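Local coordinates for Nrps/pks (Streptomyces albus, PDB 4OPF), which is a ketosynthase domain of a polyketide synthase assembly line, and probably joins acyl units during oxazolomycin biosynthesis, at residues A[7-12]-A[169-174]; A[150-155]-A[177-182]; A[248-253]-A[282-287]; A[344-349]-A[405-410]; A[228-233]-A[338-343]. One frame throughout, in Å; residues are numbered along the deposited sequence.

Contact 1 of 5, residues A[7-12]-A[169-174]; sequences YDIAVV and HAAQAL
The phenol ring of Tyr-7 meets the carbonyl group of Leu-174 at a slant, neither squarely over its face nor squarely at its rim. The CE2-CZ-OH part of the ring does the work: all three atoms lie near that carbonyl, with Tyr-7 OH 3.1 Å from Leu-174 O. Tyr-7 CE2 also comes within 4.0 Å of Leu-174 CB, which adds an apolar touch beside the polar group. The ring swings out to the helix because CG stands opposite the backbone N (chi1 -180°), and elsewhere it rests on Pro-234 of strand 226-234. A leucine in place of Tyr-7 would probably leave the Leu-174 carbonyl without its nearby phenol oxygen and open a gap beside the Leu-174 CB.

Two residues on, Ile-9 takes over deeper in the protein. Its CD1 sits over Ala-171, 3.7 Å from the CB of Ala-171, where the small side chain lets the isoleucine come close to the helix. Its other branch, CG2 of Ile-9, lies 3.8 Å from CD1 of Leu-174, and that leucine methyl also approaches Ile-9 CD1, so this one methyl rests against both branches of the isoleucine. In this way the start of strand 9-17 packs on the last turns of helix 162-175, a helix buried in the core of the thiolase-type fold; farther round it, His-169 stacks on His-169 of the second subunit. The chemistry is graded: plain methyl contacts fill the interior, and the only polar side-chain atom at the contact, the phenol oxygen, lies near the carbonyl of Leu-174 close to the helix's C-terminal end.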
# COMPACT_ATOMS: atom_id res chain seq x y z
N TYR A 7 -4.23 -14.15 -13.18
CA TYR A 7 -2.80 -14.26 -12.89
C TYR A 7 -2.61 -15.09 -11.60
O TYR A 7 -2.96 -14.63 -10.52
CB TYR A 7 -2.19 -12.85 -12.74
CG TYR A 7 -0.70 -12.87 -12.45
CD1 TYR A 7 0.23 -12.97 -13.48
CD2 TYR A 7 -0.21 -12.78 -11.13
CE1 TYR A 7 1.60 -13.01 -13.21
CE2 TYR A 7 1.15 -12.82 -10.85
CZ TYR A 7 2.04 -12.94 -11.89
OH TYR A 7 3.38 -12.98 -11.66
N ASP A 8 -2.08 -16.30 -11.72
CA ASP A 8 -2.09 -17.28 -10.62
C ASP A 8 -0.85 -17.13 -9.72
O ASP A 8 0.28 -17.17 -10.19
CB ASP A 8 -2.06 -18.67 -11.23
CG ASP A 8 -3.44 -19.10 -11.87
OD1 ASP A 8 -4.51 -18.71 -11.41
OD2 ASP A 8 -3.40 -19.91 -12.80
N ILE A 9 -1.05 -17.06 -8.43
CA ILE A 9 0.07 -16.85 -7.51
C ILE A 9 0.11 -18.02 -6.57
O ILE A 9 -0.88 -18.28 -5.91
CB ILE A 9 -0.14 -15.54 -6.77
CG1 ILE A 9 0.06 -14.35 -7.71
CG2 ILE A 9 0.77 -15.40 -5.56
CD1 ILE A 9 -0.61 -13.09 -7.16
N ALA A 10 1.25 -18.72 -6.50
CA ALA A 10 1.44 -19.82 -5.59
C ALA A 10 1.81 -19.37 -4.17
O ALA A 10 2.61 -18.46 -3.99
CB ALA A 10 2.54 -20.73 -6.09
N VAL A 11 1.21 -20.01 -3.18
CA VAL A 11 1.67 -19.93 -1.81
C VAL A 11 2.73 -21.00 -1.69
O VAL A 11 2.38 -22.16 -1.70
CB VAL A 11 0.53 -20.22 -0.86
CG1 VAL A 11 1.03 -20.17 0.58
CG2 VAL A 11 -0.57 -19.22 -1.09
N VAL A 12 4.01 -20.62 -1.64
CA VAL A 12 5.07 -21.56 -1.59
C VAL A 12 5.61 -21.81 -0.19
O VAL A 12 6.46 -22.69 -0.02
CB VAL A 12 6.23 -21.21 -2.54
CG1 VAL A 12 5.71 -20.99 -3.95
CG2 VAL A 12 7.02 -19.98 -2.07
N HIS A 169 -1.76 -5.79 -2.24
CA HIS A 169 -0.56 -5.03 -2.73
C HIS A 169 0.45 -6.05 -3.25
O HIS A 169 1.01 -5.87 -4.28
CB HIS A 169 0.08 -4.28 -1.59
CG HIS A 169 -0.71 -3.12 -1.09
ND1 HIS A 169 -1.43 -2.29 -1.91
CD2 HIS A 169 -0.85 -2.63 0.16
CE1 HIS A 169 -2.04 -1.36 -1.18
NE2 HIS A 169 -1.71 -1.56 0.08
N ALA A 170 0.61 -7.21 -2.58
CA ALA A 170 1.56 -8.18 -3.06
C ALA A 170 1.16 -8.72 -4.44
O ALA A 170 2.00 -8.84 -5.35
CB ALA A 170 1.70 -9.31 -2.09
N ALA A 171 -0.10 -9.08 -4.59
CA ALA A 171 -0.58 -9.62 -5.89
C ALA A 171 -0.40 -8.60 -7.03
O ALA A 171 0.01 -8.96 -8.12
CB ALA A 171 -2.04 -9.98 -5.78
N GLN A 172 -0.69 -7.33 -6.76
CA GLN A 172 -0.46 -6.30 -7.79
C GLN A 172 1.00 -6.23 -8.13
O GLN A 172 1.37 -6.13 -9.29
CB GLN A 172 -0.90 -4.95 -7.31
CG GLN A 172 -2.30 -4.89 -6.73
CD GLN A 172 -3.27 -4.11 -7.56
OE1 GLN A 172 -3.27 -2.89 -7.53
NE2 GLN A 172 -4.13 -4.82 -8.29
N ALA A 173 1.87 -6.33 -7.11
CA ALA A 173 3.28 -6.24 -7.38
C ALA A 173 3.76 -7.42 -8.20
O ALA A 173 4.61 -7.30 -9.11
CB ALA A 173 4.07 -6.09 -6.08
N LEU A 174 3.27 -8.59 -7.88
CA LEU A 174 3.68 -9.77 -8.60
C LEU A 174 3.13 -9.74 -10.06
O LEU A 174 3.83 -10.03 -11.00
CB LEU A 174 3.18 -11.01 -7.88
CG LEU A 174 3.92 -11.40 -6.61
CD1 LEU A 174 3.05 -12.33 -5.80
CD2 LEU A 174 5.20 -12.09 -6.95

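Contact 2 of 5, residues A[150-155]-A[177-182]; sequences RGPSTV and GDVEAA
A beta-alpha-beta crossover of the thiolase-type fold brings Pro-152 and Val-179 together. Strand 153-156 leads through helix 162-175 into strand 181-188, and strand 107-112 lies between those two strands in the sheet, parallel to both. The 150-155 segment is the way into the unit, and the 177-182 segment leads from the end of the helix into strand 181-188.

The turn after the helix is a Schellman motif: Gly-177, with a phi of 79°, ends the helix, and two residues later the backbone is placed so that the side chain of Val-179 points at the incoming segment. The chains run closest at Gly-151 and Val-179, 6.0 Å between their CA atoms. Gly-151 has no side chain, and its CA passes 4.3 Å from Val-179 CG1; a CB built on it would be pressed against that same methyl. Tyr-110, on the strand between, touches both Pro-152 and Val-179, while Ala-173 and Leu-174 pack on the valine from the helix. On the dimer side, Pro-152 also packs on Val-254 of the second subunit, and Asp-178 forms salt bridges with Arg-277 and Lys-281 of that subunit.

Across the two segments the contact narrows to a single close pair. Val-179 sets CG1 opposite its own carbonyl carbon (chi1 -61°), and this methyl presses on the proline ring at CD, a tight 3.5 Å between Val-179 CG1 and Pro-152 CD.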
# COMPACT_ATOMS: atom_id res chain seq x y z
N ARG A 150 14.87 -6.74 -1.21
CA ARG A 150 15.07 -5.48 -1.95
C ARG A 150 13.83 -5.01 -2.68
O ARG A 150 13.90 -3.98 -3.40
CB ARG A 150 16.18 -5.67 -3.00
CG ARG A 150 17.48 -6.19 -2.44
CD ARG A 150 18.27 -5.20 -1.68
NE ARG A 150 19.53 -5.79 -1.22
CZ ARG A 150 20.65 -5.85 -1.92
NH1 ARG A 150 20.71 -5.35 -3.14
NH2 ARG A 150 21.70 -6.45 -1.41
N GLY A 151 12.72 -5.71 -2.53
CA GLY A 151 11.45 -5.28 -3.11
C GLY A 151 10.83 -4.19 -2.25
O GLY A 151 11.37 -3.86 -1.19
N PRO A 152 9.70 -3.62 -2.68
CA PRO A 152 8.99 -2.67 -1.81
C PRO A 152 8.65 -3.26 -0.45
O PRO A 152 8.38 -4.46 -0.35
CB PRO A 152 7.70 -2.32 -2.60
CG PRO A 152 7.95 -2.80 -3.98
CD PRO A 152 8.94 -3.92 -3.92
N SER A 153 8.69 -2.42 0.58
CA SER A 153 8.48 -2.87 1.93
C SER A 153 7.44 -1.98 2.53
O SER A 153 7.74 -0.82 2.77
CB SER A 153 9.75 -2.68 2.71
OG SER A 153 9.72 -3.31 4.00
N THR A 154 6.25 -2.49 2.79
CA THR A 154 5.15 -1.63 3.21
C THR A 154 4.27 -2.25 4.28
O THR A 154 4.07 -3.46 4.35
CB THR A 154 4.23 -1.23 2.00
OG1 THR A 154 3.82 -2.38 1.32
CG2 THR A 154 4.97 -0.40 0.95
N VAL A 155 3.76 -1.40 5.13
CA VAL A 155 2.87 -1.78 6.16
C VAL A 155 1.52 -1.10 5.88
O VAL A 155 1.49 0.10 5.61
CB VAL A 155 3.33 -1.26 7.54
CG1 VAL A 155 2.31 -1.63 8.61
CG2 VAL A 155 4.65 -1.84 7.93
N GLY A 177 5.11 -7.55 -12.36
CA GLY A 177 6.55 -7.87 -12.55
C GLY A 177 7.47 -7.00 -11.68
O GLY A 177 8.67 -7.02 -11.84
N ASP A 178 6.92 -6.27 -10.71
CA ASP A 178 7.76 -5.47 -9.82
C ASP A 178 8.60 -6.27 -8.79
O ASP A 178 9.65 -5.82 -8.36
CB ASP A 178 6.91 -4.40 -9.12
CG ASP A 178 6.55 -3.21 -10.06
OD1 ASP A 178 7.03 -3.12 -11.24
OD2 ASP A 178 5.78 -2.33 -9.59
N VAL A 179 8.13 -7.45 -8.40
CA VAL A 179 8.86 -8.36 -7.50
C VAL A 179 8.82 -9.76 -8.09
O VAL A 179 7.87 -10.10 -8.82
CB VAL A 179 8.24 -8.36 -6.10
CG1 VAL A 179 8.30 -6.97 -5.49
CG2 VAL A 179 6.78 -8.82 -6.11
N GLU A 180 9.82 -10.54 -7.79
CA GLU A 180 9.80 -11.97 -8.11
C GLU A 180 9.08 -12.80 -7.05
O GLU A 180 8.69 -13.94 -7.31
CB GLU A 180 11.22 -12.50 -8.34
CG GLU A 180 12.06 -12.50 -7.08
CD GLU A 180 13.29 -13.42 -7.13
OE1 GLU A 180 14.29 -13.04 -7.76
OE2 GLU A 180 13.24 -14.51 -6.48
N ALA A 181 8.92 -12.26 -5.85
CA ALA A 181 8.26 -12.99 -4.80
C ALA A 181 7.89 -12.00 -3.75
O ALA A 181 8.35 -10.87 -3.79
CB ALA A 181 9.20 -14.05 -4.24
N ALA A 182 7.01 -12.40 -2.85
CA ALA A 182 6.47 -11.50 -1.83
C ALA A 182 6.24 -12.21 -0.49
O ALA A 182 5.74 -13.35 -0.45
CB ALA A 182 5.16 -10.92 -2.29

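Contact 3 of 5, residues A[248-253]-A[282-287]; sequences VLKGIA and AGVAAD
A classic beta bulge in strand 247-256 is where Lys-250 and Gly-251 meet Ala-282: both bulge residues face Val-406 on the neighbouring strand 401-408, while the end of helix 268-282 comes down on them. The backbones come very close, with the CA atoms of Gly-251 and Ala-282 4.2 Å apart. A side chain on Gly-251 would run into the backbone N of Ala-282, so the missing CB is what admits the helix end.

The carbonyl of Lys-250 receives a CA-H...O contact from Ala-282, 3.4 Å from Ala-282 CA to Lys-250 O with 156° at the hydrogen. Beside it the CB atoms of Lys-250 and Ala-282 touch at 3.8 Å. The lysine chain then bends twice, at chi2 and chi3, which carries its CE to within 4.1 Å of CG1 of Val-284. Its NZ ends in a salt bridge with Asp-8, just ahead of strand 9-17, so the charge is paired while CB and CE pack on Ala-282 and Val-284.

Gly-283, at positive phi, closes the helix as a Schellman motif, and the whole is a helix C-terminus seated on a bulged sheet strand in the thiolase-type fold.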
# COMPACT_ATOMS: atom_id res chain seq x y z
N VAL A 248 -3.15 -21.87 -4.57
CA VAL A 248 -3.02 -20.84 -5.54
C VAL A 248 -4.02 -19.72 -5.24
O VAL A 248 -5.25 -19.95 -5.14
CB VAL A 248 -3.27 -21.40 -6.95
CG1 VAL A 248 -3.18 -20.34 -8.03
CG2 VAL A 248 -2.23 -22.47 -7.24
N LEU A 249 -3.51 -18.49 -5.19
CA LEU A 249 -4.37 -17.29 -5.15
C LEU A 249 -4.78 -16.93 -6.56
O LEU A 249 -3.92 -16.68 -7.41
CB LEU A 249 -3.66 -16.12 -4.49
CG LEU A 249 -4.39 -14.78 -4.53
CD1 LEU A 249 -5.57 -14.79 -3.62
CD2 LEU A 249 -3.41 -13.70 -4.08
N LYS A 250 -6.09 -16.94 -6.81
CA LYS A 250 -6.60 -16.79 -8.17
C LYS A 250 -7.04 -15.36 -8.39
O LYS A 250 -6.92 -14.89 -9.47
CB LYS A 250 -7.84 -17.66 -8.41
CG LYS A 250 -7.65 -19.14 -8.18
CD LYS A 250 -6.87 -19.75 -9.26
CE LYS A 250 -7.80 -19.99 -10.44
NZ LYS A 250 -6.88 -20.16 -11.58
N GLY A 251 -7.56 -14.70 -7.35
CA GLY A 251 -8.00 -13.31 -7.48
C GLY A 251 -8.24 -12.70 -6.11
O GLY A 251 -8.56 -13.40 -5.14
N ILE A 252 -7.96 -11.43 -6.00
CA ILE A 252 -8.18 -10.66 -4.79
C ILE A 252 -8.61 -9.25 -5.16
O ILE A 252 -8.11 -8.71 -6.15
CB ILE A 252 -6.99 -10.69 -3.85
CG1 ILE A 252 -7.27 -9.80 -2.65
CG2 ILE A 252 -5.73 -10.25 -4.56
CD1 ILE A 252 -6.43 -10.12 -1.50
N ALA A 253 -9.59 -8.70 -4.43
CA ALA A 253 -10.08 -7.37 -4.69
C ALA A 253 -10.28 -6.64 -3.39
O ALA A 253 -10.51 -7.28 -2.36
CB ALA A 253 -11.39 -7.43 -5.41
N ALA A 282 -10.52 -13.74 -10.79
CA ALA A 282 -10.14 -15.11 -10.68
C ALA A 282 -10.49 -15.94 -11.94
O ALA A 282 -9.92 -17.00 -12.16
CB ALA A 282 -10.86 -15.68 -9.51
N GLY A 283 -11.43 -15.46 -12.73
CA GLY A 283 -11.88 -16.15 -13.91
C GLY A 283 -12.63 -17.44 -13.57
O GLY A 283 -12.62 -18.34 -14.36
N VAL A 284 -13.24 -17.57 -12.40
CA VAL A 284 -13.90 -18.85 -12.07
C VAL A 284 -15.41 -18.66 -12.03
O VAL A 284 -15.86 -17.55 -11.80
CB VAL A 284 -13.38 -19.49 -10.74
CG1 VAL A 284 -11.87 -19.65 -10.82
CG2 VAL A 284 -13.71 -18.65 -9.55
N ALA A 285 -16.18 -19.71 -12.25
CA ALA A 285 -17.62 -19.60 -12.07
C ALA A 285 -17.94 -19.48 -10.58
O ALA A 285 -17.32 -20.13 -9.75
CB ALA A 285 -18.30 -20.81 -12.68
N ALA A 286 -18.91 -18.67 -10.22
CA ALA A 286 -19.34 -18.59 -8.82
C ALA A 286 -19.67 -19.94 -8.20
O ALA A 286 -19.36 -20.18 -7.04
CB ALA A 286 -20.57 -17.68 -8.74
N ASP A 287 -20.36 -20.79 -8.94
CA ASP A 287 -20.74 -22.11 -8.44
C ASP A 287 -19.57 -23.03 -8.12
O ASP A 287 -19.73 -24.01 -7.42
CB ASP A 287 -21.64 -22.82 -9.47
CG ASP A 287 -23.14 -22.53 -9.28
OD1 ASP A 287 -23.61 -22.06 -8.24
OD2 ASP A 287 -23.89 -22.81 -10.23

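Contact 4 of 5, residues A[344-349]-A[405-410]; sequences IKTVLM and AVLAGR
Thr-346 and Leu-407 make the closer half of this contact: CG2 of the threonine and CD1 of the leucine meet methyl to methyl at 4.1 Å, at a slant to one another. Thr-346 presents that methyl because its hydroxyl is turned back on the helix. With chi1 at -60° the OG1 stands beside the backbone N and hydrogen-bonds to the carbonyl of Gly-342 one turn earlier, which leaves CG2 facing outward. The polar atom is thus satisfied within its own helix, and the strand sees only carbon. Val-393 of strand 390-396 touches both the threonine and the leucine and closes this half further.

In the thiolase-type fold, helix 338-352 is one of the buried helices of the central layer, and here its second half lies over strand 401-408 of the large sheet. The strand is held on both sides by backbone bonds, from Leu-407 to Ala-391 and from Val-406 to Lys-250 and Gly-251.

The other half is looser. Leu-407 sends its second methyl, CD2, toward Val-347, but the gap to Val-347 CG2 is 4.5 Å, and the valine also packs on Ala-247 and His-246. The backbones stay well apart, 7.6 Å between the CA atoms of Val-347 and Leu-407. Past Ala-408 the chain drifts out to the surface, where Arg-410 is exposed and poorly ordered.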
# COMPACT_ATOMS: atom_id res chain seq x y z
N ILE A 344 -4.89 -18.59 6.00
CA ILE A 344 -4.10 -19.79 6.35
C ILE A 344 -5.04 -21.01 6.58
O ILE A 344 -4.77 -22.10 6.08
CB ILE A 344 -3.19 -19.53 7.57
CG1 ILE A 344 -2.05 -18.57 7.12
CG2 ILE A 344 -2.61 -20.82 8.14
CD1 ILE A 344 -1.16 -18.09 8.23
N LYS A 345 -6.15 -20.78 7.27
CA LYS A 345 -7.18 -21.80 7.45
C LYS A 345 -7.64 -22.38 6.11
O LYS A 345 -7.66 -23.59 5.91
CB LYS A 345 -8.41 -21.25 8.19
CG LYS A 345 -9.66 -22.13 7.99
CD LYS A 345 -10.81 -21.63 8.85
CE LYS A 345 -12.12 -22.18 8.35
NZ LYS A 345 -13.24 -21.62 9.19
N THR A 346 -8.01 -21.51 5.21
CA THR A 346 -8.46 -21.93 3.90
C THR A 346 -7.39 -22.64 3.09
O THR A 346 -7.71 -23.60 2.42
CB THR A 346 -8.94 -20.71 3.12
OG1 THR A 346 -10.02 -20.14 3.86
CG2 THR A 346 -9.49 -21.11 1.83
N VAL A 347 -6.12 -22.18 3.16
CA VAL A 347 -5.04 -22.85 2.48
C VAL A 347 -4.88 -24.23 3.06
O VAL A 347 -4.71 -25.19 2.34
CB VAL A 347 -3.71 -22.07 2.57
CG1 VAL A 347 -2.54 -22.95 2.13
CG2 VAL A 347 -3.82 -20.75 1.78
N LEU A 348 -4.93 -24.35 4.37
CA LEU A 348 -4.82 -25.66 4.98
C LEU A 348 -5.99 -26.61 4.60
O LEU A 348 -5.78 -27.82 4.37
CB LEU A 348 -4.73 -25.51 6.49
CG LEU A 348 -3.44 -24.91 7.00
CD1 LEU A 348 -3.56 -24.65 8.49
CD2 LEU A 348 -2.29 -25.86 6.76
N MSE A 349 -7.19 -26.08 4.56
CA MSE A 349 -8.36 -26.86 4.10
C MSE A 349 -8.17 -27.37 2.71
O MSE A 349 -8.44 -28.53 2.44
CB MSE A 349 -9.60 -26.01 4.15
CG MSE A 349 -10.15 -25.99 5.59
SE MSE A 349 -11.71 -24.78 5.68
CE MSE A 349 -12.58 -25.44 4.06
N ALA A 405 -10.81 -12.59 -1.28
CA ALA A 405 -9.82 -13.34 -2.02
C ALA A 405 -10.40 -14.70 -2.38
O ALA A 405 -11.12 -15.31 -1.57
CB ALA A 405 -8.57 -13.51 -1.17
N VAL A 406 -10.02 -15.19 -3.56
CA VAL A 406 -10.40 -16.50 -4.08
C VAL A 406 -9.15 -17.35 -4.25
O VAL A 406 -8.21 -16.93 -4.91
CB VAL A 406 -11.13 -16.36 -5.43
CG1 VAL A 406 -11.51 -17.71 -6.00
CG2 VAL A 406 -12.40 -15.54 -5.25
N LEU A 407 -9.15 -18.54 -3.65
CA LEU A 407 -8.04 -19.47 -3.63
C LEU A 407 -8.43 -20.88 -4.15
O LEU A 407 -9.61 -21.29 -4.02
CB LEU A 407 -7.57 -19.57 -2.21
CG LEU A 407 -7.04 -18.27 -1.62
CD1 LEU A 407 -7.52 -18.11 -0.22
CD2 LEU A 407 -5.53 -18.37 -1.63
N ALA A 408 -7.46 -21.58 -4.76
CA ALA A 408 -7.65 -22.87 -5.38
C ALA A 408 -6.63 -23.84 -4.80
O ALA A 408 -5.48 -23.45 -4.47
CB ALA A 408 -7.48 -22.80 -6.89
N GLY A 409 -7.04 -25.10 -4.70
CA GLY A 409 -6.14 -26.17 -4.34
C GLY A 409 -5.21 -26.46 -5.50
O GLY A 409 -5.51 -26.10 -6.63
N ARG A 410 -4.06 -27.03 -5.19
CA ARG A 410 -3.13 -27.74 -6.14
C ARG A 410 -1.91 -26.92 -6.52
O ARG A 410 -0.80 -27.46 -6.54
CB ARG A 410 -3.81 -28.32 -7.41
CG ARG A 410 -4.22 -29.80 -7.27
CD ARG A 410 -4.61 -30.43 -8.63
NE ARG A 410 -3.77 -29.90 -9.72
CZ ARG A 410 -2.51 -30.26 -9.95
NH1 ARG A 410 -1.83 -29.70 -10.96
NH2 ARG A 410 -1.91 -31.17 -9.19

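Contact 5 of 5, residues A[228-233]-A[338-343]; sequences GVLLLK and EGIAGV
Leu-230 and Ile-340 reach for each other end on: the strand leucine and the helix isoleucine meet tip to tip, CD1 of Leu-230 4.0 Å from CD1 of Ile-340. Val-343, one turn further along the helix, comes in across the leucine instead, and its CG1 lies 3.9 Å from the same Leu-230 CD1. That one methyl therefore touches two helix side chains.

Ile-340 does more than meet the leucine. Its CG1 is opposite the backbone N (chi1 -163°), which, with the bend at chi2, sends CD1 toward Leu-230 and puts CG2 in the crowded position between N and the carbonyl carbon. The two branches then lie along the same side of the Gly-228 backbone: Ile-340 CG1 is 3.8 Å from Gly-228 O, and Ile-340 CG2 is 3.8 Å from Gly-228 N. A CB on Gly-228 would collide with CG1, so the isoleucine can pack directly on backbone atoms, and the CA atoms of Gly-228 and Ile-340 come to 5.8 Å. An alanine in place of Ile-340 would probably open a gap over Gly-228 and leave the end of Leu-230 without its facing methyl.

The helix also carries this face against helix 162-175, with Ile-340 on Ala-163 and Val-343 on Leu-164. Strand and helix axes pass 8.4 Å apart and are inclined at 60°. Such a buried helix, packed against both a sheet strand and a second helix, is characteristic of the central helical layer of the thiolase fold.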
# COMPACT_ATOMS: atom_id res chain seq x y z
N GLY A 228 0.71 -14.55 11.12
CA GLY A 228 0.81 -15.45 9.98
C GLY A 228 1.66 -14.83 8.92
O GLY A 228 1.64 -13.60 8.71
N VAL A 229 2.46 -15.66 8.26
CA VAL A 229 3.30 -15.21 7.16
C VAL A 229 3.19 -16.17 5.99
O VAL A 229 3.26 -17.40 6.19
CB VAL A 229 4.77 -15.12 7.59
CG1 VAL A 229 5.61 -14.57 6.48
CG2 VAL A 229 4.90 -14.26 8.86
N LEU A 230 2.99 -15.61 4.79
CA LEU A 230 3.00 -16.38 3.51
C LEU A 230 4.17 -15.93 2.65
O LEU A 230 4.50 -14.73 2.63
CB LEU A 230 1.76 -16.08 2.69
CG LEU A 230 0.46 -16.23 3.45
CD1 LEU A 230 -0.66 -15.82 2.54
CD2 LEU A 230 0.28 -17.67 3.94
N LEU A 231 4.80 -16.88 1.97
CA LEU A 231 5.71 -16.54 0.90
C LEU A 231 4.99 -16.88 -0.42
O LEU A 231 4.53 -18.01 -0.60
CB LEU A 231 7.05 -17.27 1.05
CG LEU A 231 8.09 -17.03 -0.08
CD1 LEU A 231 8.64 -15.62 -0.10
CD2 LEU A 231 9.28 -17.96 0.02
N LEU A 232 4.96 -15.91 -1.33
CA LEU A 232 4.28 -15.99 -2.61
C LEU A 232 5.19 -15.81 -3.79
O LEU A 232 6.11 -14.99 -3.77
CB LEU A 232 3.26 -14.90 -2.68
CG LEU A 232 2.28 -14.76 -1.53
CD1 LEU A 232 1.32 -13.61 -1.77
CD2 LEU A 232 1.48 -16.02 -1.30
N LYS A 233 4.91 -16.54 -4.85
CA LYS A 233 5.60 -16.40 -6.15
C LYS A 233 4.57 -16.61 -7.28
O LYS A 233 3.60 -17.33 -7.10
CB LYS A 233 6.63 -17.50 -6.32
CG LYS A 233 7.86 -17.37 -5.47
CD LYS A 233 8.82 -18.56 -5.60
CE LYS A 233 9.49 -18.62 -6.95
NZ LYS A 233 10.78 -19.34 -6.78
N GLU A 338 -6.57 -10.93 11.33
CA GLU A 338 -7.81 -11.74 11.12
C GLU A 338 -7.81 -12.35 9.74
O GLU A 338 -8.14 -13.56 9.56
CB GLU A 338 -9.12 -10.91 11.31
CG GLU A 338 -10.44 -11.65 10.95
CD GLU A 338 -11.09 -11.20 9.62
OE1 GLU A 338 -10.78 -11.77 8.55
OE2 GLU A 338 -11.95 -10.29 9.63
N GLY A 339 -7.50 -11.50 8.76
CA GLY A 339 -7.49 -11.95 7.40
C GLY A 339 -6.47 -13.05 7.21
O GLY A 339 -6.68 -13.96 6.40
N ILE A 340 -5.35 -12.97 7.93
CA ILE A 340 -4.28 -13.90 7.63
C ILE A 340 -4.63 -15.23 8.30
O ILE A 340 -4.29 -16.25 7.75
CB ILE A 340 -2.83 -13.39 8.01
CG1 ILE A 340 -1.80 -14.24 7.27
CG2 ILE A 340 -2.55 -13.52 9.46
CD1 ILE A 340 -1.74 -13.86 5.82
N ALA A 341 -5.29 -15.22 9.44
CA ALA A 341 -5.81 -16.44 10.05
C ALA A 341 -6.82 -17.17 9.16
O ALA A 341 -6.76 -18.39 9.01
CB ALA A 341 -6.43 -16.14 11.38
N GLY A 342 -7.68 -16.40 8.52
CA GLY A 342 -8.61 -16.91 7.58
C GLY A 342 -7.99 -17.46 6.33
O GLY A 342 -8.38 -18.52 5.90
N VAL A 343 -7.00 -16.77 5.76
CA VAL A 343 -6.34 -17.25 4.57
C VAL A 343 -5.59 -18.52 4.88
O VAL A 343 -5.66 -19.46 4.11
CB VAL A 343 -5.42 -16.16 3.98
CG1 VAL A 343 -4.46 -16.71 2.94
CG2 VAL A 343 -6.28 -15.05 3.35

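Starting at the N terminus, contact 1 closes a long loop by bringing strand 9-17 onto helix 162-175. Contact 2 opens inside that loop at 150-155 and closes beyond it at 177-182, so the two cross, contact 2 bracketing the helix that contact 1 uses. Strand 226-234 then opens contact 5, which closes only at helix 338-352; contact 3, joining 248-253 to 282-287, lies wholly within that span. Contact 4 follows, taking the same helix onward to strand 401-408. Backbone pairing links them in the sheet: strand 9-17 lies between 226-234 and 247-256, and 247-256 beside 401-408. Contacts 1 and 2 also reach the second subunit.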